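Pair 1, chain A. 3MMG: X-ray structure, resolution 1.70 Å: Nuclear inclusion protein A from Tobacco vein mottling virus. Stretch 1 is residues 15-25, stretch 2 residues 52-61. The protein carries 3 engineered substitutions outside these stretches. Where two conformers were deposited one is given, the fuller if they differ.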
# COMPACT_ATOMS: atom_id res chain seq x y z
N SER A 15 -9.80 -4.42 6.12
CA SER A 15 -10.55 -3.22 5.77
C SER A 15 -10.58 -2.18 6.90
O SER A 15 -10.55 -0.98 6.63
CB SER A 15 -11.97 -3.61 5.38
OG SER A 15 -12.75 -2.48 5.08
N ALA A 16 -10.64 -2.65 8.14
CA ALA A 16 -10.69 -1.77 9.31
C ALA A 16 -9.41 -0.93 9.48
O ALA A 16 -9.43 0.09 10.15
CB ALA A 16 -10.98 -2.56 10.57
N CYS A 17 -8.30 -1.40 8.89
CA CYS A 17 -7.00 -0.74 8.95
C CYS A 17 -6.64 0.03 7.69
O CYS A 17 -5.61 0.68 7.62
CB CYS A 17 -5.91 -1.77 9.25
SG CYS A 17 -6.14 -2.49 10.89
N VAL A 18 -7.50 -0.03 6.67
CA VAL A 18 -7.22 0.70 5.46
C VAL A 18 -7.57 2.17 5.67
O VAL A 18 -8.61 2.48 6.28
CB VAL A 18 -7.99 0.11 4.26
CG1 VAL A 18 -7.88 1.02 3.03
CG2 VAL A 18 -7.44 -1.28 3.95
N CYS A 19 -6.70 3.05 5.16
CA CYS A 19 -6.85 4.51 5.28
C CYS A 19 -6.98 5.15 3.90
O CYS A 19 -6.52 4.58 2.88
CB CYS A 19 -5.60 5.13 5.90
SG CYS A 19 -5.03 4.47 7.46
N LEU A 20 -7.55 6.35 3.86
CA LEU A 20 -7.43 7.19 2.66
C LEU A 20 -6.32 8.19 2.89
O LEU A 20 -6.26 8.83 3.94
CB LEU A 20 -8.73 7.93 2.33
CG LEU A 20 -10.02 7.16 2.07
CD1 LEU A 20 -11.17 8.15 1.85
CD2 LEU A 20 -9.89 6.28 0.89
N LEU A 21 -5.43 8.33 1.91
CA LEU A 21 -4.33 9.27 2.00
C LEU A 21 -4.47 10.35 0.92
O LEU A 21 -4.63 10.04 -0.26
CB LEU A 21 -2.99 8.53 1.87
CG LEU A 21 -2.76 7.36 2.84
CD1 LEU A 21 -1.43 6.68 2.51
CD2 LEU A 21 -2.77 7.84 4.26
N GLU A 22 -4.46 11.61 1.34
CA GLU A 22 -4.55 12.72 0.38
C GLU A 22 -3.34 13.59 0.63
O GLU A 22 -3.15 14.09 1.74
CB GLU A 22 -5.85 13.53 0.54
CG GLU A 22 -5.91 14.72 -0.42
CD GLU A 22 -7.16 15.59 -0.30
OE1 GLU A 22 -7.97 15.41 0.65
OE2 GLU A 22 -7.33 16.47 -1.19
N ASN A 23 -2.52 13.76 -0.39
CA ASN A 23 -1.36 14.63 -0.32
C ASN A 23 -1.63 15.79 -1.25
O ASN A 23 -1.52 15.65 -2.46
CB ASN A 23 -0.11 13.86 -0.76
CG ASN A 23 1.16 14.55 -0.33
OD1 ASN A 23 1.11 15.47 0.50
ND2 ASN A 23 2.30 14.12 -0.88
N SER A 24 -1.99 16.93 -0.66
CA SER A 24 -2.53 18.09 -1.40
C SER A 24 -1.50 19.19 -1.56
O SER A 24 -0.88 19.60 -0.59
CB SER A 24 -3.77 18.65 -0.69
OG SER A 24 -4.43 19.62 -1.49
N SER A 25 -1.34 19.66 -2.78
CA SER A 25 -0.45 20.78 -3.08
C SER A 25 -1.14 21.72 -4.06
O SER A 25 -2.21 21.41 -4.59
CB SER A 25 0.89 20.29 -3.63
OG SER A 25 0.72 19.36 -4.70
N ASN A 52 6.56 18.48 -0.14
CA ASN A 52 5.82 19.47 0.67
C ASN A 52 4.30 19.52 0.48
O ASN A 52 3.69 20.60 0.54
CB ASN A 52 6.40 20.89 0.47
CG ASN A 52 7.66 21.15 1.30
OD1 ASN A 52 8.46 20.24 1.55
ND2 ASN A 52 7.85 22.40 1.73
N GLY A 53 3.69 18.37 0.23
CA GLY A 53 2.23 18.33 0.22
C GLY A 53 1.71 18.28 1.65
O GLY A 53 2.42 17.79 2.54
N GLU A 54 0.49 18.77 1.86
CA GLU A 54 -0.20 18.62 3.15
C GLU A 54 -0.95 17.30 3.14
O GLU A 54 -1.78 17.07 2.26
CB GLU A 54 -1.21 19.74 3.40
CG GLU A 54 -0.61 21.13 3.48
CD GLU A 54 -1.57 22.17 4.04
OE1 GLU A 54 -2.82 21.99 3.96
OE2 GLU A 54 -1.06 23.19 4.56
N LEU A 55 -0.67 16.46 4.13
CA LEU A 55 -1.16 15.09 4.13
C LEU A 55 -2.36 14.98 5.06
O LEU A 55 -2.29 15.41 6.21
CB LEU A 55 -0.05 14.16 4.62
CG LEU A 55 -0.39 12.67 4.72
CD1 LEU A 55 -0.66 12.06 3.34
CD2 LEU A 55 0.79 11.96 5.40
N THR A 56 -3.45 14.42 4.55
CA THR A 56 -4.64 14.16 5.37
C THR A 56 -4.88 12.66 5.33
O THR A 56 -4.78 12.05 4.24
CB THR A 56 -5.87 14.93 4.85
OG1 THR A 56 -5.63 16.33 4.98
CG2 THR A 56 -7.13 14.58 5.67
N ILE A 57 -5.13 12.07 6.49
CA ILE A 57 -5.29 10.63 6.61
C ILE A 57 -6.68 10.35 7.16
O ILE A 57 -6.98 10.73 8.31
CB ILE A 57 -4.23 10.06 7.57
CG1 ILE A 57 -2.83 10.45 7.06
CG2 ILE A 57 -4.41 8.53 7.72
CD1 ILE A 57 -1.93 11.09 8.10
N LYS A 58 -7.53 9.70 6.37
CA LYS A 58 -8.87 9.34 6.81
C LYS A 58 -8.92 7.89 7.23
O LYS A 58 -8.50 7.02 6.47
CB LYS A 58 -9.94 9.64 5.77
CG LYS A 58 -11.36 9.47 6.34
CD LYS A 58 -12.42 10.03 5.41
CE LYS A 58 -13.80 10.00 6.09
NZ LYS A 58 -13.91 10.90 7.31
N THR A 59 -9.40 7.64 8.44
CA THR A 59 -9.44 6.30 9.01
C THR A 59 -10.83 5.97 9.58
O THR A 59 -11.66 6.86 9.75
CB THR A 59 -8.40 6.13 10.15
OG1 THR A 59 -8.93 6.68 11.37
CG2 THR A 59 -7.10 6.81 9.81
N MET A 60 -11.06 4.72 9.94
CA MET A 60 -12.34 4.35 10.54
C MET A 60 -12.58 5.01 11.89
O MET A 60 -13.75 5.07 12.35
CB MET A 60 -12.48 2.81 10.66
CG MET A 60 -11.60 2.16 11.69
SD MET A 60 -12.15 0.48 12.09
CE MET A 60 -13.83 0.51 11.60
N HIS A 61 -11.49 5.48 12.51
CA HIS A 61 -11.57 6.06 13.86
C HIS A 61 -11.22 7.56 13.90
O HIS A 61 -11.01 8.12 14.99
CB HIS A 61 -10.75 5.25 14.87
CG HIS A 61 -9.27 5.20 14.58
ND1 HIS A 61 -8.70 4.32 13.68
CD2 HIS A 61 -8.23 5.88 15.13
CE1 HIS A 61 -7.39 4.49 13.66
NE2 HIS A 61 -7.08 5.42 14.54
O HOH W 1 -9.30 2.73 8.97

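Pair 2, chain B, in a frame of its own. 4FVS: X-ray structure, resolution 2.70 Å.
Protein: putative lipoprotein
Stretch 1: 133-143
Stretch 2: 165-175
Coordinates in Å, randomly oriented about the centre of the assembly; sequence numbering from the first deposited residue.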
# COMPACT_ATOMS: atom_id res chain seq x y z
N ARG B 133 -10.97 -19.82 -8.41
CA ARG B 133 -9.52 -19.71 -8.19
C ARG B 133 -8.69 -20.05 -9.45
O ARG B 133 -7.49 -19.82 -9.43
CB ARG B 133 -9.08 -20.58 -7.00
CG ARG B 133 -9.43 -19.95 -5.64
CD ARG B 133 -9.05 -20.88 -4.51
NE ARG B 133 -9.13 -20.26 -3.19
CZ ARG B 133 -8.09 -19.70 -2.56
NH1 ARG B 133 -6.90 -19.63 -3.15
NH2 ARG B 133 -8.25 -19.17 -1.36
N LYS B 134 -9.33 -20.52 -10.54
CA LYS B 134 -8.68 -20.73 -11.84
C LYS B 134 -8.38 -19.36 -12.46
O LYS B 134 -7.47 -19.22 -13.29
CB LYS B 134 -9.54 -21.60 -12.79
CG LYS B 134 -8.79 -22.01 -14.06
CD LYS B 134 -9.58 -22.89 -14.97
CE LYS B 134 -8.72 -23.34 -16.13
NZ LYS B 134 -9.50 -24.15 -17.11
N ASN B 135 -9.17 -18.35 -12.07
CA ASN B 135 -9.00 -16.98 -12.53
C ASN B 135 -8.06 -16.27 -11.54
O ASN B 135 -8.48 -15.87 -10.44
CB ASN B 135 -10.39 -16.31 -12.68
CG ASN B 135 -10.37 -14.89 -13.22
OD1 ASN B 135 -9.32 -14.29 -13.54
ND2 ASN B 135 -11.56 -14.32 -13.33
N ARG B 136 -6.77 -16.18 -11.90
CA ARG B 136 -5.75 -15.57 -11.04
C ARG B 136 -4.64 -14.87 -11.85
O ARG B 136 -4.52 -15.06 -13.07
CB ARG B 136 -5.11 -16.63 -10.08
CG ARG B 136 -4.06 -17.60 -10.67
CD ARG B 136 -4.67 -18.66 -11.56
NE ARG B 136 -3.67 -19.59 -12.09
CZ ARG B 136 -3.93 -20.53 -12.99
NH1 ARG B 136 -5.15 -20.67 -13.48
NH2 ARG B 136 -2.96 -21.34 -13.41
N LYS B 137 -3.84 -14.07 -11.13
CA LYS B 137 -2.68 -13.31 -11.58
C LYS B 137 -1.63 -13.32 -10.51
O LYS B 137 -1.94 -13.16 -9.33
CB LYS B 137 -3.03 -11.83 -11.90
CG LYS B 137 -3.64 -11.53 -13.25
CD LYS B 137 -3.87 -10.02 -13.39
CE LYS B 137 -4.62 -9.62 -14.64
NZ LYS B 137 -4.95 -8.16 -14.63
N ASP B 138 -0.38 -13.47 -10.93
CA ASP B 138 0.79 -13.35 -10.06
C ASP B 138 1.28 -11.93 -10.09
O ASP B 138 1.35 -11.35 -11.18
CB ASP B 138 1.92 -14.28 -10.53
CG ASP B 138 1.83 -15.70 -10.09
OD1 ASP B 138 1.75 -15.94 -8.86
OD2 ASP B 138 1.98 -16.59 -10.96
N MSE B 139 1.65 -11.37 -8.94
CA MSE B 139 2.23 -10.04 -8.91
C MSE B 139 3.42 -10.06 -8.01
O MSE B 139 3.29 -10.40 -6.83
CB MSE B 139 1.22 -8.98 -8.50
CG MSE B 139 -0.06 -9.06 -9.31
SE MSE B 139 -1.18 -7.57 -9.09
CE MSE B 139 -0.15 -6.28 -10.03
N ALA B 140 4.60 -9.79 -8.58
CA ALA B 140 5.86 -9.79 -7.84
C ALA B 140 6.34 -8.36 -7.58
O ALA B 140 6.57 -7.60 -8.51
CB ALA B 140 6.91 -10.57 -8.61
N ILE B 141 6.41 -7.99 -6.30
CA ILE B 141 6.92 -6.70 -5.83
C ILE B 141 8.33 -6.98 -5.32
O ILE B 141 8.49 -7.65 -4.30
CB ILE B 141 5.98 -6.02 -4.79
CG1 ILE B 141 4.53 -5.89 -5.32
CG2 ILE B 141 6.53 -4.65 -4.35
CD1 ILE B 141 3.47 -6.11 -4.20
N LYS B 142 9.34 -6.53 -6.06
CA LYS B 142 10.73 -6.85 -5.76
C LYS B 142 11.63 -5.62 -5.95
O LYS B 142 11.15 -4.56 -6.33
CB LYS B 142 11.19 -8.02 -6.68
CG LYS B 142 10.94 -7.76 -8.17
CD LYS B 142 10.98 -9.02 -8.99
CE LYS B 142 10.52 -8.73 -10.41
NZ LYS B 142 10.33 -9.97 -11.21
N ASP B 143 12.94 -5.78 -5.67
CA ASP B 143 13.98 -4.76 -5.81
C ASP B 143 13.56 -3.45 -5.14
O ASP B 143 13.73 -2.37 -5.71
CB ASP B 143 14.30 -4.56 -7.30
CG ASP B 143 14.58 -5.83 -8.09
OD1 ASP B 143 15.47 -6.61 -7.67
OD2 ASP B 143 13.95 -6.01 -9.15
N LYS B 165 11.07 3.05 -3.64
CA LYS B 165 10.80 2.55 -4.99
C LYS B 165 10.69 1.03 -4.94
O LYS B 165 11.36 0.41 -4.11
CB LYS B 165 11.91 3.00 -5.98
CG LYS B 165 11.74 2.51 -7.42
CD LYS B 165 12.89 2.97 -8.31
CE LYS B 165 12.93 2.26 -9.65
NZ LYS B 165 13.95 2.87 -10.55
N TYR B 166 9.89 0.43 -5.82
CA TYR B 166 9.75 -1.03 -5.96
C TYR B 166 9.57 -1.35 -7.44
O TYR B 166 9.08 -0.50 -8.18
CB TYR B 166 8.57 -1.58 -5.12
CG TYR B 166 7.20 -1.11 -5.62
CD1 TYR B 166 6.55 -1.75 -6.68
CD2 TYR B 166 6.59 0.02 -5.07
CE1 TYR B 166 5.37 -1.24 -7.22
CE2 TYR B 166 5.39 0.52 -5.59
CZ TYR B 166 4.79 -0.11 -6.67
OH TYR B 166 3.63 0.39 -7.22
N ASN B 167 9.96 -2.54 -7.87
CA ASN B 167 9.70 -3.05 -9.22
C ASN B 167 8.53 -4.01 -9.15
O ASN B 167 8.36 -4.69 -8.13
CB ASN B 167 10.92 -3.72 -9.84
CG ASN B 167 12.04 -2.81 -10.27
OD1 ASN B 167 11.87 -1.65 -10.62
ND2 ASN B 167 13.20 -3.37 -10.36
N ILE B 168 7.71 -4.04 -10.18
CA ILE B 168 6.55 -4.94 -10.23
C ILE B 168 6.60 -5.73 -11.55
O ILE B 168 7.11 -5.25 -12.57
CB ILE B 168 5.17 -4.22 -10.02
CG1 ILE B 168 4.00 -5.22 -9.91
CG2 ILE B 168 4.88 -3.12 -11.05
CD1 ILE B 168 2.97 -4.83 -8.96
N ALA B 169 6.11 -6.96 -11.49
CA ALA B 169 5.98 -7.87 -12.62
C ALA B 169 4.68 -8.62 -12.44
O ALA B 169 4.45 -9.14 -11.36
CB ALA B 169 7.17 -8.81 -12.70
N THR B 170 3.78 -8.59 -13.45
CA THR B 170 2.44 -9.19 -13.41
C THR B 170 2.30 -10.25 -14.52
O THR B 170 2.36 -9.93 -15.71
CB THR B 170 1.36 -8.10 -13.50
OG1 THR B 170 1.65 -7.05 -12.58
CG2 THR B 170 -0.04 -8.63 -13.26
N ARG B 171 2.11 -11.52 -14.08
CA ARG B 171 1.91 -12.74 -14.87
C ARG B 171 0.48 -13.22 -14.79
O ARG B 171 -0.16 -13.08 -13.75
CB ARG B 171 2.83 -13.87 -14.39
CG ARG B 171 4.29 -13.58 -14.60
CD ARG B 171 5.15 -14.65 -13.98
NE ARG B 171 5.30 -15.78 -14.89
CZ ARG B 171 4.68 -16.94 -14.74
NH1 ARG B 171 3.87 -17.15 -13.71
NH2 ARG B 171 4.88 -17.92 -15.62
N SER B 172 -0.03 -13.79 -15.89
CA SER B 172 -1.40 -14.27 -15.98
C SER B 172 -1.51 -15.46 -16.93
O SER B 172 -0.85 -15.44 -17.97
CB SER B 172 -2.33 -13.15 -16.44
OG SER B 172 -3.67 -13.61 -16.49
N PRO B 173 -2.35 -16.48 -16.60
CA PRO B 173 -2.49 -17.63 -17.50
C PRO B 173 -3.00 -17.23 -18.88
O PRO B 173 -2.63 -17.87 -19.87
CB PRO B 173 -3.49 -18.55 -16.78
CG PRO B 173 -4.17 -17.71 -15.80
CD PRO B 173 -3.19 -16.66 -15.39
N LYS B 174 -3.80 -16.13 -18.94
CA LYS B 174 -4.42 -15.57 -20.15
C LYS B 174 -3.40 -14.86 -21.06
O LYS B 174 -3.42 -15.11 -22.26
CB LYS B 174 -5.55 -14.59 -19.77
CG LYS B 174 -6.72 -15.26 -19.05
CD LYS B 174 -7.65 -14.24 -18.37
CE LYS B 174 -8.81 -14.91 -17.66
NZ LYS B 174 -9.66 -13.92 -16.95
N SER B 175 -2.54 -14.00 -20.51
CA SER B 175 -1.51 -13.28 -21.26
C SER B 175 -0.31 -14.18 -21.59
O SER B 175 0.01 -15.10 -20.84
CB SER B 175 -1.03 -12.06 -20.49
OG SER B 175 0.07 -11.44 -21.13

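The sharpest difference lies where Gly A53 of pair 1 matches Tyr B166 of pair 2. In pair 1 Asn A23, which pairs with Leu A55 across the strands, reaches diagonally, and its OD1 comes within 3.1 Å of Gly A53 CA; a CB modelled on this glycine would lie 2.1 Å from Asn A23 OD1, a clash, so the absence of a side chain is what admits the amide. In pair 2 Asn A23 is replaced by Ile B141, and the tyrosine fits: its CD1 lies 3.7 Å from Ile B141 CG2, an apolar contact between ring and branched chain.

The framework beneath is the same. Each pair is two adjacent antiparallel strands whose axes approach to 4.6 Å, and fourteen central residues superpose with an RMSD of 0.5 Å. Three hydrogen-bonded pairs alternate with two that are not: Leu A20–Lys A58, Glu A22–Thr A56 and Ser A24–Glu A54 match Asp B138–Arg B171, Ala B140–Ala B169 and Lys B142–Asn B167. Each contributes two backbone bonds, as in Thr A56 N to Glu A22 O at 2.8 Å and Ala B140 N to Ala B169 O at 2.9 Å. Because these bonds use main-chain atoms, the side chains are free to differ.

On the face of Leu A21 and Ile A57, Leu A21 CD2 packs 3.8 Å from Ile A57 CG1, two buried aliphatic chains suited to a site away from solvent. The matching residues are Met B139, a selenomethionine, and Thr B170. The long, flexible Met B139 brings its CE to 3.2 Å from Thr B170 OG1 and also to 3.6 Å from Ile B168 CD1, thus touching two neighbours on the opposite strand.

The other face is more polar. Leu A20 and Lys A58 meet through their CB atoms, 4.0 Å apart, while the end of the lysine leads away. At the same positions Asp B138 and Arg B171 carry opposite charges and form a salt bridge, OD2 to NH1 at 3.4 Å, with the carboxylate oxygen at the edge of the guanidinium. Glu A22 and Thr A56 give way to Ala B140 and Ala B169, whose CB atoms are 4.5 Å apart; Lys B142 NZ comes within 3.7 Å of Ala B169 CB.

Beyond the ladder the solutions diverge. In pair 1 a water donates to Ala A16 O and Val A18 O and accepts from Met A60 N, joining the stretches. At the position of Met A60, Pro B173 instead lays its CG over one face of the Arg B136 guanidinium, 3.9 Å from Arg B136 NH1.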